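Local atomic coordinates of exported protein (Bacteroides fragilis, PDB entry 4I17), a protein that is of unknown function but is built from TPR repeats, and so probably serves as a helical scaffold for protein-protein interactions. Residues 154-157 with 158-161. Sequence-based numbering, arbitrary orientation.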
loop_
_atom_site.group_PDB
_atom_site.type_symbol
_atom_site.label_atom_id
_atom_site.label_comp_id
_atom_site.label_asym_id
_atom_site.label_seq_id
_atom_site.Cartn_x
_atom_site.Cartn_y
_atom_site.Cartn_z
ATOM N N ASP A 154 -6.076 3.894 11.304
ATOM C CA ASP A 154 -4.890 4.771 11.265
ATOM C C ASP A 154 -4.805 5.659 9.976
ATOM O O ASP A 154 -4.201 6.729 10.032
ATOM C CB ASP A 154 -3.645 3.965 11.525
ATOM C CG ASP A 154 -3.658 3.558 13.013
ATOM O OD1 ASP A 154 -3.254 4.391 13.865
ATOM O OD2 ASP A 154 -4.181 2.457 13.330
ATOM N N ALA A 155 -5.525 5.309 8.890
ATOM C CA ALA A 155 -5.591 6.224 7.736
ATOM C C ALA A 155 -6.478 7.431 8.132
ATOM O O ALA A 155 -6.149 8.577 7.803
ATOM C CB ALA A 155 -6.163 5.499 6.528
ATOM N N LEU A 156 -7.592 7.180 8.855
ATOM C CA LEU A 156 -8.498 8.264 9.321
ATOM C C LEU A 156 -7.830 9.117 10.364
ATOM O O LEU A 156 -7.988 10.339 10.350
ATOM C CB LEU A 156 -9.797 7.659 9.875
ATOM C CG LEU A 156 -10.668 7.015 8.822
ATOM C CD1 LEU A 156 -11.717 6.145 9.462
ATOM C CD2 LEU A 156 -11.326 8.045 7.907
ATOM N N TYR A 157 -7.063 8.492 11.281
ATOM C CA TYR A 157 -6.333 9.259 12.291
ATOM C C TYR A 157 -5.267 10.165 11.603
ATOM O O TYR A 157 -5.120 11.347 11.976
ATOM C CB TYR A 157 -5.693 8.233 13.237
ATOM C CG TYR A 157 -4.970 8.705 14.481
ATOM C CD1 TYR A 157 -5.083 10.023 14.933
ATOM C CD2 TYR A 157 -4.226 7.815 15.252
ATOM C CE1 TYR A 157 -4.411 10.449 16.084
ATOM C CE2 TYR A 157 -3.557 8.230 16.393
ATOM C CZ TYR A 157 -3.672 9.542 16.818
ATOM O OH TYR A 157 -3.037 9.887 17.972
ATOM N N SER A 158 -4.573 9.645 10.564
ATOM C CA SER A 158 -3.581 10.431 9.801
ATOM C C SER A 158 -4.280 11.613 9.113
ATOM O O SER A 158 -3.751 12.709 9.143
ATOM C CB SER A 158 -2.908 9.548 8.753
ATOM O OG SER A 158 -2.098 8.565 9.385
ATOM N N LEU A 159 -5.514 11.402 8.582
ATOM C CA LEU A 159 -6.294 12.494 7.952
ATOM C C LEU A 159 -6.697 13.523 8.993
ATOM O O LEU A 159 -6.656 14.723 8.718
ATOM C CB LEU A 159 -7.525 11.908 7.259
ATOM C CG LEU A 159 -7.186 11.234 5.914
ATOM C CD1 LEU A 159 -8.227 10.195 5.541
ATOM C CD2 LEU A 159 -7.033 12.299 4.799
ATOM N N GLY A 160 -7.080 13.070 10.174
ATOM C CA GLY A 160 -7.430 13.984 11.271
ATOM C C GLY A 160 -6.264 14.862 11.668
ATOM O O GLY A 160 -6.413 16.087 11.798
ATOM N N VAL A 161 -5.067 14.259 11.819
ATOM C CA VAL A 161 -3.873 15.041 12.186
ATOM C C VAL A 161 -3.506 16.020 11.050
ATOM O O VAL A 161 -3.100 17.176 11.315
ATOM C CB VAL A 161 -2.691 14.097 12.506
ATOM C CG1 VAL A 161 -1.388 14.887 12.649
ATOM C CG2 VAL A 161 -2.974 13.278 13.772
#
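Asp-154 and Ser-158, one turn apart on helix 149-174, illustrate how a helical serine can bond to the carbonyl of the residue four earlier. The carbonyl oxygen of Asp-154 accepts two bonds from Ser-158, one from the amide N at 3.0 Å and one from OG at 2.9 Å, and the donors arrive from opposite faces of the carbonyl plane. With OG set beside its own backbone N (chi1 -68°), the hydroxyl lies over the preceding turn, where it can reach that oxygen. The Asp-154 carboxylate turns elsewhere, to a salt bridge from OD1 to Arg-213. Ala-155 O receives Leu-159 N at 3.0 Å, while CG of the leucine packs 3.4 Å from the same oxygen. These i to i+4 bonds are those of a regular alpha helix, here one member of the antiparallel helix array of a TPR protein, lying between helix 133-143, which meets Ser-158 and Leu-159 through Tyr-140, and helices 182-209 and 214-224. Leu-156 O binds Gly-160 N at 2.9 Å, and Leu-156 CD2 only grazes Leu-159 CD1, the Leu-156 side chain being directed instead to Glu-205 and Leu-209. Tyr-157 O takes the amide of Val-161, the straightest of the N-H bonds at 161°. The Tyr-157 ring, with CG opposite the backbone N and beside the carbonyl carbon (chi1 -174°), slants past Val-161, CE1 lying 3.9 Å from Val-161 CG2, and both side chains lean on Met-219.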